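Particle-associated lyase (Acinetobacter bacteriophage AP22, PDB 4Y9V) probably cleaves the capsular polysaccharide of Acinetobacter baumannii as a trimeric tailspike lyase, and binds a saccharide of that capsule. Local coordinates at residues A571-E576 / T610-N615; P582-T587 / I602-K607; S81-V86 / V105-D110. One frame throughout, in Å; residues are numbered along the deposited sequence.

Contact 1: residues A571-E576 / T610-N615; sequences ATFFNE and TPKTFN
Lys612, in the conformer described, reaches over the aromatic ring of Phe573 and ends on the backbone carbonyl of the same residue. Its CD lies over one face of the ring, offset toward the rim and 3.9 Å from the centroid of the Phe573 ring, a CH-pi contact. NZ also stands over that face in cation-pi geometry, and it donates to Phe573 O at 2.8 Å, the donor tilted 16° from the carbonyl plane. The lysine chain bends at chi2 (-76°), which puts CD over the ring. Water 1 accepts a hydrogen bond from Lys612 NZ and probably donates to Thr572 O, linking the ammonium through water to the carbonyl before the one it bonds directly. At the edge of the Phe573 ring, near its plane, sits Thr613 O.

The next ring, Phe574, turns its edge to the face of Phe614: CE1 of Phe574 is 3.9 Å from CD2 of Phe614, and the planes stand at 87°, a T-shaped pair. Nearer the other end of the contact, Thr610 OG1 donates at 2.7 Å to Glu576 OE2, which accepts through its anti lone pair. Water 2 joins the same OE2 to Thr610 N, while the other oxygen, OE1, is in a salt bridge with Arg584.

Behind this first shell, Asn575 ND2 closes the turn on Ala571 O at 3.0 Å, and its OD1 accepts from Arg584 N. Trp569 stacks on Phe573 and meets Phe574 edge-to-face, and Leu603 of the second subunit packs on Phe574. The arrangement is an aromatic cluster with a polar margin, by which the loop between strands 555-561 and 586-594 is packed against the loop leading into strand 613-623 and that strand's first residues in the C-terminal Ig-like domain of the tailspike.

Contact 2: residues P582-T587 / I602-K607; sequences PLRTPT and ILWNKK. Unlike the reference sequence in segment 602-607: Ile602 (reference Val).
At the open end of the antiparallel beta hairpin formed by strands 586-594 and 597-604, in the C-terminal Ig-like domain, Thr587 and Leu603 form a hydrogen-bonded pair. Leu603 N gives to Thr587 O at 2.9 Å, and Thr587 N gives back to Leu603 O. On the face carrying Pro586 and Trp604, Pro586 CB touches Trp604 CZ3 and Ile602 CG2, each at 3.7 Å; CG2 also lies over the centre of the indole.

Beyond the paired strands, side chains take over. The amide of Asn605, with CG between the backbone N and carbonyl carbon (chi1 60°), bridges two backbone groups: ND2 donates almost straight (172°) to Leu583 O, and OD1 accepts from Thr585 N at 2.9 Å. Around the threefold, Thr585 OG1 bonds Thr587 OG1 of the second subunit, and Asn605 packs on Asn605 of both neighbours.

Arg584 bends at chi3 and grips successive carbonyls. NH2 meets Lys607 O at 2.9 Å in the guanidinium plane, whereas NE reaches Lys606 O at 3.0 Å from above the carbonyl plane. Lys606, in the conformer described, crosses one guanidinium face; water 4 accepts from both Arg584 NH2 and Lys606 NZ, the latter at 2.9 Å.

Contact 3: residues S81-V86 / V105-D110; sequences SREYIV and VFNFGD
Tyr84 N donates to Val105 O at 2.8 Å, nearly along the C=O axis, and the same oxygen also receives a CA-H...O contact from Glu83. From there the parallel ladder runs both ways: Val105 N bonds to Arg82 O, Asn107 N to Tyr84 O at 2.8 Å, and Val86 N to Asn107 O.

On the face of Glu83 and Asn107, a side-chain bond runs diagonally across the ladder. Asn107 ND2, in the conformer described, points almost straight (177°) at Glu83 OE2, 2.9 Å away, but meets it from above the carboxylate plane, with amide and carboxylate planes 54° apart. Glu83 has CG anti to its backbone N (chi1 -177°), and the chain then extends to the asparagine. The other end of that amide, Asn107 OD1, accepts from Gly109 N at 3.0 Å, an Asx turn.

The face bearing Tyr84 and Phe106 is apolar where the two meet: the two side chains lie side by side, pointing the same way, with Tyr84 CD2 4.1 Å from Phe106 CE1. Val86 CG2 touches Phe106 CD1 at 3.8 Å, and Val86 O lies at the edge of the Phe108 ring.

Strand 105-109 also pairs in parallel with strand 215-220, consistent with early rungs of a beta-helix, while Leu66 of helix 63-71 packs on Val86 and Phe114 on the rings of Phe106 and Phe108.

Contacts 1 and 2 are neighbours in the C-terminal Ig-like domain, their centres about 10 Å apart, and the turn 571-576 meets the segment 582-587 directly. Arg584 of contact 2 reaches into contact 1: its NH1 bonds to Phe574 O at 2.9 Å, while Phe574 CE1 packs against Trp604 CH2 at 3.6 Å. Both contacts also touch the second subunit, so this end of the spike is knit into the trimer. Contact 3 lies on the opposite side of the chain's centre, its centre about 94 Å from that of contact 1. None of the three includes a residue of the glycan pocket, which is lined by residues such as Tyr168, Phe249 and His337.

Contact 1: residues A571-E576 / T610-N615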
loop_
_atom_site.group_PDB
_atom_site.type_symbol
_atom_site.label_atom_id
_atom_site.label_comp_id
_atom_site.label_asym_id
_atom_site.label_seq_id
_atom_site.Cartn_x
_atom_site.Cartn_y
_atom_site.Cartn_z
ATOM N N ALA A 571 -10.015 -46.493 32.402
ATOM C CA ALA A 571 -9.778 -47.843 31.879
ATOM C C ALA A 571 -11.055 -48.643 31.679
ATOM O O ALA A 571 -10.998 -49.663 30.995
ATOM C CB ALA A 571 -8.780 -48.567 32.761
ATOM N N THR A 572 -12.177 -48.219 32.283
ATOM C CA THR A 572 -13.435 -48.942 32.062
ATOM C C THR A 572 -13.996 -48.767 30.680
ATOM O O THR A 572 -14.882 -49.513 30.243
ATOM C CB THR A 572 -14.553 -48.596 33.095
ATOM O OG1 THR A 572 -15.048 -47.291 32.867
ATOM C CG2 THR A 572 -14.047 -48.768 34.538
ATOM N N PHE A 573 -13.575 -47.741 29.911
ATOM C CA PHE A 573 -14.209 -47.520 28.624
ATOM C C PHE A 573 -13.943 -48.714 27.676
ATOM O O PHE A 573 -14.870 -49.146 26.982
ATOM C CB PHE A 573 -13.763 -46.178 27.984
ATOM C CG PHE A 573 -14.564 -45.836 26.780
ATOM C CD1 PHE A 573 -15.848 -45.320 26.907
ATOM C CD2 PHE A 573 -14.078 -46.033 25.507
ATOM C CE1 PHE A 573 -16.583 -45.011 25.795
ATOM C CE2 PHE A 573 -14.837 -45.725 24.389
ATOM C CZ PHE A 573 -16.110 -45.215 24.544
ATOM N N PHE A 574 -12.706 -49.199 27.646
ATOM C CA PHE A 574 -12.323 -50.264 26.748
ATOM C C PHE A 574 -12.133 -51.626 27.436
ATOM O O PHE A 574 -11.717 -52.570 26.775
ATOM C CB PHE A 574 -11.039 -49.919 25.970
ATOM C CG PHE A 574 -11.262 -48.791 24.963
ATOM C CD1 PHE A 574 -12.122 -48.942 23.899
ATOM C CD2 PHE A 574 -10.580 -47.580 25.094
ATOM C CE1 PHE A 574 -12.313 -47.939 22.964
ATOM C CE2 PHE A 574 -10.794 -46.563 24.175
ATOM C CZ PHE A 574 -11.629 -46.740 23.109
ATOM N N ASN A 575 -12.468 -51.706 28.731
ATOM C CA ASN A 575 -12.315 -52.963 29.463
ATOM C C ASN A 575 -13.571 -53.288 30.248
ATOM O O ASN A 575 -14.067 -52.486 31.024
ATOM C CB ASN A 575 -11.117 -52.872 30.463
ATOM C CG ASN A 575 -9.846 -52.824 29.674
ATOM O OD1 ASN A 575 -9.330 -53.858 29.213
ATOM N ND2 ASN A 575 -9.360 -51.614 29.383
ATOM N N GLU A 576 -13.990 -54.555 30.053
ATOM C CA GLU A 576 -15.171 -55.100 30.748
ATOM C C GLU A 576 -14.899 -55.287 32.241
ATOM O O GLU A 576 -15.820 -55.138 33.056
ATOM C CB GLU A 576 -15.511 -56.451 30.116
ATOM C CG GLU A 576 -16.002 -56.275 28.663
ATOM C CD GLU A 576 -14.945 -56.029 27.585
ATOM O OE1 GLU A 576 -13.774 -56.388 27.778
ATOM O OE2 GLU A 576 -15.284 -55.519 26.543
ATOM N N THR A 610 -16.767 -55.798 23.344
ATOM C CA THR A 610 -17.889 -54.897 23.477
ATOM C C THR A 610 -17.740 -53.773 22.465
ATOM O O THR A 610 -16.735 -53.019 22.543
ATOM C CB THR A 610 -17.905 -54.263 24.901
ATOM O OG1 THR A 610 -17.916 -55.304 25.877
ATOM C CG2 THR A 610 -19.099 -53.381 25.170
ATOM N N PRO A 611 -18.653 -53.584 21.563
ATOM C CA PRO A 611 -18.583 -52.436 20.621
ATOM C C PRO A 611 -18.518 -51.111 21.404
ATOM O O PRO A 611 -19.244 -50.920 22.383
ATOM C CB PRO A 611 -19.890 -52.536 19.826
ATOM C CG PRO A 611 -20.172 -54.025 19.819
ATOM C CD PRO A 611 -19.842 -54.435 21.252
ATOM N N LYS A 612 -17.690 -50.199 20.891
ATOM C CA LYS A 612 -17.530 -48.861 21.427
ATOM C C LYS A 612 -17.452 -47.836 20.290
ATOM O O LYS A 612 -16.791 -48.102 19.296
ATOM C CB LYS A 612 -16.232 -48.710 22.244
ATOM C CG LYS A 612 -16.188 -49.492 23.532
ATOM C CD LYS A 612 -16.977 -48.913 24.630
ATOM C CE LYS A 612 -17.492 -49.941 25.628
ATOM N NZ LYS A 612 -17.624 -49.266 26.945
ATOM N N THR A 613 -18.087 -46.679 20.500
ATOM C CA THR A 613 -18.052 -45.575 19.542
ATOM C C THR A 613 -17.146 -44.481 20.078
ATOM O O THR A 613 -17.266 -44.068 21.258
ATOM C CB THR A 613 -19.482 -45.036 19.284
ATOM O OG1 THR A 613 -20.292 -46.092 18.773
ATOM C CG2 THR A 613 -19.474 -43.873 18.326
ATOM N N PHE A 614 -16.224 -43.996 19.237
ATOM C CA PHE A 614 -15.228 -43.013 19.668
ATOM C C PHE A 614 -14.685 -42.312 18.440
ATOM O O PHE A 614 -15.013 -42.672 17.309
ATOM C CB PHE A 614 -14.155 -43.675 20.545
ATOM C CG PHE A 614 -13.455 -44.840 19.827
ATOM C CD1 PHE A 614 -12.342 -44.606 19.060
ATOM C CD2 PHE A 614 -13.948 -46.117 19.956
ATOM C CE1 PHE A 614 -11.732 -45.668 18.395
ATOM C CE2 PHE A 614 -13.341 -47.172 19.302
ATOM C CZ PHE A 614 -12.226 -46.941 18.521
ATOM N N ASN A 615 -13.840 -41.318 18.664
ATOM C CA ASN A 615 -13.263 -40.541 17.562
ATOM C C ASN A 615 -11.842 -40.952 17.223
ATOM O O ASN A 615 -11.013 -41.220 18.102
ATOM C CB ASN A 615 -13.248 -39.065 17.942
ATOM C CG ASN A 615 -14.611 -38.416 17.835
ATOM O OD1 ASN A 615 -15.400 -38.751 16.957
ATOM N ND2 ASN A 615 -14.844 -37.457 18.737
HETATM O O HOH W 1 -16.250 -51.325 28.635
HETATM O O HOH W 2 -14.042 -55.078 24.206
#

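Contact 2: residues P582-T587 / I602-K607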
loop_
_atom_site.group_PDB
_atom_site.type_symbol
_atom_site.label_atom_id
_atom_site.label_comp_id
_atom_site.label_asym_id
_atom_site.label_seq_id
_atom_site.Cartn_x
_atom_site.Cartn_y
_atom_site.Cartn_z
ATOM N N PRO A 582 -3.661 -58.465 30.365
ATOM C CA PRO A 582 -3.493 -57.090 29.887
ATOM C C PRO A 582 -4.814 -56.370 29.719
ATOM O O PRO A 582 -5.851 -56.960 29.400
ATOM C CB PRO A 582 -2.841 -57.317 28.504
ATOM C CG PRO A 582 -2.568 -58.757 28.393
ATOM C CD PRO A 582 -3.139 -59.518 29.478
ATOM N N LEU A 583 -4.757 -55.062 29.909
ATOM C CA LEU A 583 -5.875 -54.164 29.650
ATOM C C LEU A 583 -5.865 -53.791 28.163
ATOM O O LEU A 583 -4.821 -53.506 27.589
ATOM C CB LEU A 583 -5.729 -52.913 30.473
ATOM C CG LEU A 583 -5.881 -53.145 31.987
ATOM C CD1 LEU A 583 -5.075 -52.148 32.767
ATOM C CD2 LEU A 583 -7.355 -53.214 32.381
ATOM N N ARG A 584 -7.071 -53.806 27.563
ATOM C CA ARG A 584 -7.247 -53.377 26.185
ATOM C C ARG A 584 -7.026 -51.858 26.066
ATOM O O ARG A 584 -7.581 -51.104 26.849
ATOM C CB ARG A 584 -8.665 -53.723 25.753
ATOM C CG ARG A 584 -8.955 -53.427 24.284
ATOM C CD ARG A 584 -10.330 -53.858 23.885
ATOM N NE ARG A 584 -10.572 -55.299 23.938
ATOM C CZ ARG A 584 -11.178 -55.956 24.932
ATOM N NH1 ARG A 584 -11.561 -55.360 26.074
ATOM N NH2 ARG A 584 -11.371 -57.255 24.805
ATOM N N THR A 585 -6.240 -51.499 25.038
ATOM C CA THR A 585 -6.035 -50.071 24.744
ATOM C C THR A 585 -6.102 -49.885 23.232
ATOM O O THR A 585 -5.856 -50.825 22.457
ATOM C CB THR A 585 -4.749 -49.469 25.289
ATOM O OG1 THR A 585 -3.749 -50.007 24.459
ATOM C CG2 THR A 585 -4.442 -49.840 26.725
ATOM N N PRO A 586 -6.453 -48.672 22.786
ATOM C CA PRO A 586 -6.576 -48.403 21.351
ATOM C C PRO A 586 -5.306 -47.791 20.771
ATOM O O PRO A 586 -5.065 -46.590 20.911
ATOM C CB PRO A 586 -7.703 -47.372 21.348
ATOM C CG PRO A 586 -7.516 -46.591 22.608
ATOM C CD PRO A 586 -7.059 -47.608 23.595
ATOM N N THR A 587 -4.436 -48.572 20.101
ATOM C CA THR A 587 -3.227 -47.969 19.532
ATOM C C THR A 587 -3.577 -47.246 18.235
ATOM O O THR A 587 -4.036 -47.889 17.281
ATOM C CB THR A 587 -2.178 -49.054 19.247
ATOM O OG1 THR A 587 -1.768 -49.682 20.468
ATOM C CG2 THR A 587 -0.943 -48.439 18.572
ATOM N N ILE A 602 -7.416 -47.897 14.637
ATOM C CA ILE A 602 -6.901 -48.431 15.877
ATOM C C ILE A 602 -6.477 -49.872 15.657
ATOM O O ILE A 602 -7.211 -50.659 15.042
ATOM C CB ILE A 602 -8.053 -48.450 16.966
ATOM C CG1 ILE A 602 -8.437 -47.053 17.341
ATOM C CG2 ILE A 602 -7.644 -49.287 18.169
ATOM C CD1 ILE A 602 -7.172 -46.350 17.627
ATOM N N LEU A 603 -5.316 -50.214 16.207
ATOM C CA LEU A 603 -4.870 -51.606 16.347
ATOM C C LEU A 603 -5.087 -51.997 17.821
ATOM O O LEU A 603 -4.594 -51.312 18.728
ATOM C CB LEU A 603 -3.429 -51.781 15.953
ATOM C CG LEU A 603 -3.095 -51.447 14.491
ATOM C CD1 LEU A 603 -1.624 -51.583 14.231
ATOM C CD2 LEU A 603 -3.859 -52.306 13.523
ATOM N N TRP A 604 -5.819 -53.068 18.047
ATOM C CA TRP A 604 -6.136 -53.526 19.391
ATOM C C TRP A 604 -5.090 -54.508 19.898
ATOM O O TRP A 604 -4.662 -55.404 19.134
ATOM C CB TRP A 604 -7.526 -54.215 19.418
ATOM C CG TRP A 604 -8.625 -53.303 18.995
ATOM C CD1 TRP A 604 -9.302 -53.333 17.815
ATOM C CD2 TRP A 604 -9.178 -52.212 19.764
ATOM N NE1 TRP A 604 -10.250 -52.320 17.780
ATOM C CE2 TRP A 604 -10.178 -51.627 18.954
ATOM C CE3 TRP A 604 -8.915 -51.677 21.008
ATOM C CZ2 TRP A 604 -10.925 -50.515 19.383
ATOM C CZ3 TRP A 604 -9.645 -50.573 21.454
ATOM C CH2 TRP A 604 -10.639 -50.016 20.619
ATOM N N ASN A 605 -4.746 -54.434 21.158
ATOM C CA ASN A 605 -3.905 -55.465 21.776
ATOM C C ASN A 605 -4.681 -56.691 22.212
ATOM O O ASN A 605 -4.068 -57.725 22.463
ATOM C CB ASN A 605 -3.068 -54.888 22.936
ATOM C CG ASN A 605 -3.915 -54.304 24.051
ATOM O OD1 ASN A 605 -5.004 -53.774 23.830
ATOM N ND2 ASN A 605 -3.381 -54.375 25.270
ATOM N N LYS A 606 -5.984 -56.653 22.316
ATOM C CA LYS A 606 -6.749 -57.904 22.475
ATOM C C LYS A 606 -8.091 -57.558 21.826
ATOM O O LYS A 606 -8.659 -56.466 21.952
ATOM C CB LYS A 606 -6.827 -58.438 23.896
ATOM C CG LYS A 606 -7.520 -57.522 24.848
ATOM C CD LYS A 606 -8.045 -58.274 26.044
ATOM C CE LYS A 606 -8.300 -57.529 27.308
ATOM N NZ LYS A 606 -8.608 -58.414 28.491
ATOM N N LYS A 607 -8.580 -58.571 21.118
ATOM C CA LYS A 607 -9.689 -58.423 20.213
ATOM C C LYS A 607 -10.918 -57.945 20.984
ATOM O O LYS A 607 -11.158 -58.280 22.151
ATOM C CB LYS A 607 -9.991 -59.684 19.419
ATOM C CG LYS A 607 -10.743 -60.760 20.015
ATOM C CD LYS A 607 -10.929 -61.938 19.055
ATOM C CE LYS A 607 -11.485 -63.128 19.870
ATOM N NZ LYS A 607 -11.721 -64.240 18.943
HETATM O O HOH W 3 -6.302 -59.741 28.963
HETATM O O HOH W 4 -11.156 -58.915 27.263
HETATM O O HOH W 5 -3.295 -51.461 21.653
#

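Contact 3: residues S81-V86 / V105-D110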
loop_
_atom_site.group_PDB
_atom_site.type_symbol
_atom_site.label_atom_id
_atom_site.label_comp_id
_atom_site.label_asym_id
_atom_site.label_seq_id
_atom_site.Cartn_x
_atom_site.Cartn_y
_atom_site.Cartn_z
ATOM N N SER A 81 -6.191 30.728 -27.237
ATOM C CA SER A 81 -6.971 29.547 -27.598
ATOM C C SER A 81 -7.479 29.617 -29.050
ATOM O O SER A 81 -8.395 30.373 -29.376
ATOM C CB SER A 81 -8.174 29.476 -26.673
ATOM O OG SER A 81 -8.946 28.340 -26.918
ATOM N N ARG A 82 -6.878 28.777 -29.886
ATOM C CA ARG A 82 -7.259 28.497 -31.258
ATOM C C ARG A 82 -6.737 27.088 -31.563
ATOM O O ARG A 82 -5.870 26.591 -30.849
ATOM C CB ARG A 82 -6.630 29.464 -32.320
ATOM C CG ARG A 82 -6.831 30.942 -32.109
ATOM C CD ARG A 82 -6.212 31.702 -33.280
ATOM N NE ARG A 82 -6.291 33.146 -33.240
ATOM C CZ ARG A 82 -5.391 33.943 -32.672
ATOM N NH1 ARG A 82 -4.336 33.462 -32.018
ATOM N NH2 ARG A 82 -5.538 35.252 -32.768
ATOM N N GLU A 83 -7.204 26.510 -32.663
ATOM C CA GLU A 83 -6.565 25.330 -33.235
ATOM C C GLU A 83 -5.546 25.803 -34.278
ATOM O O GLU A 83 -5.950 26.515 -35.230
ATOM C CB GLU A 83 -7.552 24.361 -33.829
ATOM C CG GLU A 83 -6.885 23.112 -34.354
ATOM C CD GLU A 83 -7.826 22.034 -34.795
ATOM O OE1 GLU A 83 -8.708 21.670 -33.987
ATOM O OE2 GLU A 83 -7.682 21.477 -35.924
ATOM N N TYR A 84 -4.301 25.424 -34.122
ATOM C CA TYR A 84 -3.210 25.843 -35.003
ATOM C C TYR A 84 -2.667 24.654 -35.767
ATOM O O TYR A 84 -2.306 23.624 -35.165
ATOM C CB TYR A 84 -2.073 26.426 -34.190
ATOM C CG TYR A 84 -2.428 27.623 -33.353
ATOM C CD1 TYR A 84 -2.436 28.897 -33.885
ATOM C CD2 TYR A 84 -2.759 27.495 -32.007
ATOM C CE1 TYR A 84 -2.748 30.004 -33.121
ATOM C CE2 TYR A 84 -3.080 28.586 -31.235
ATOM C CZ TYR A 84 -3.067 29.845 -31.773
ATOM O OH TYR A 84 -3.363 30.963 -31.045
ATOM N N ILE A 85 -2.480 24.816 -37.079
ATOM C CA ILE A 85 -1.770 23.847 -37.900
ATOM C C ILE A 85 -0.276 23.892 -37.570
ATOM O O ILE A 85 0.330 24.969 -37.573
ATOM C CB ILE A 85 -2.008 24.159 -39.376
ATOM C CG1 ILE A 85 -3.472 23.967 -39.731
ATOM C CG2 ILE A 85 -1.092 23.346 -40.262
ATOM C CD1 ILE A 85 -3.859 24.487 -41.113
ATOM N N VAL A 86 0.321 22.715 -37.312
ATOM C CA VAL A 86 1.746 22.578 -37.085
ATOM C C VAL A 86 2.217 21.351 -37.883
ATOM O O VAL A 86 2.188 20.224 -37.399
ATOM C CB VAL A 86 2.126 22.425 -35.604
ATOM C CG1 VAL A 86 3.627 22.342 -35.448
ATOM C CG2 VAL A 86 1.535 23.552 -34.763
ATOM N N VAL A 105 -5.097 24.061 -29.388
ATOM C CA VAL A 105 -4.875 22.731 -29.940
ATOM C C VAL A 105 -3.817 22.870 -31.034
ATOM O O VAL A 105 -3.960 23.743 -31.919
ATOM C CB VAL A 105 -6.163 22.103 -30.489
ATOM C CG1 VAL A 105 -5.897 20.789 -31.171
ATOM C CG2 VAL A 105 -7.155 21.925 -29.348
ATOM N N PHE A 106 -2.814 22.007 -31.023
ATOM C CA PHE A 106 -1.842 21.937 -32.111
ATOM C C PHE A 106 -2.207 20.728 -32.987
ATOM O O PHE A 106 -2.210 19.606 -32.514
ATOM C CB PHE A 106 -0.401 21.838 -31.591
ATOM C CG PHE A 106 -0.049 23.035 -30.734
ATOM C CD1 PHE A 106 0.109 24.290 -31.289
ATOM C CD2 PHE A 106 0.118 22.919 -29.370
ATOM C CE1 PHE A 106 0.400 25.386 -30.496
ATOM C CE2 PHE A 106 0.400 24.024 -28.594
ATOM C CZ PHE A 106 0.557 25.265 -29.159
ATOM N N ASN A 107 -2.570 21.018 -34.241
ATOM C CA ASN A 107 -2.972 19.974 -35.180
ATOM C C ASN A 107 -1.770 19.638 -36.063
ATOM O O ASN A 107 -1.417 20.428 -36.963
ATOM C CB ASN A 107 -4.203 20.409 -35.998
ATOM C CG ASN A 107 -4.772 19.219 -36.746
ATOM O OD1 ASN A 107 -4.058 18.311 -37.141
ATOM N ND2 ASN A 107 -6.074 19.274 -36.928
ATOM N N PHE A 108 -1.159 18.527 -35.760
ATOM C CA PHE A 108 0.030 18.004 -36.419
ATOM C C PHE A 108 -0.289 17.254 -37.711
ATOM O O PHE A 108 0.647 16.888 -38.447
ATOM C CB PHE A 108 0.741 17.041 -35.469
ATOM C CG PHE A 108 1.279 17.673 -34.201
ATOM C CD1 PHE A 108 1.989 18.866 -34.229
ATOM C CD2 PHE A 108 1.096 17.046 -32.974
ATOM C CE1 PHE A 108 2.502 19.412 -33.059
ATOM C CE2 PHE A 108 1.627 17.571 -31.828
ATOM C CZ PHE A 108 2.310 18.767 -31.848
ATOM N N GLY A 109 -1.556 16.996 -37.996
ATOM C CA GLY A 109 -1.851 16.314 -39.241
ATOM C C GLY A 109 -1.087 15.020 -39.347
ATOM O O GLY A 109 -1.010 14.228 -38.409
ATOM N N ASP A 110 -0.563 14.758 -40.560
ATOM C CA ASP A 110 0.182 13.565 -40.867
ATOM C C ASP A 110 1.681 13.655 -40.537
ATOM O O ASP A 110 2.338 12.615 -40.497
ATOM C CB ASP A 110 0.077 13.217 -42.347
ATOM C CG ASP A 110 -1.267 12.702 -42.789
ATOM O OD1 ASP A 110 -1.773 11.765 -42.155
ATOM O OD2 ASP A 110 -1.719 13.203 -43.847
#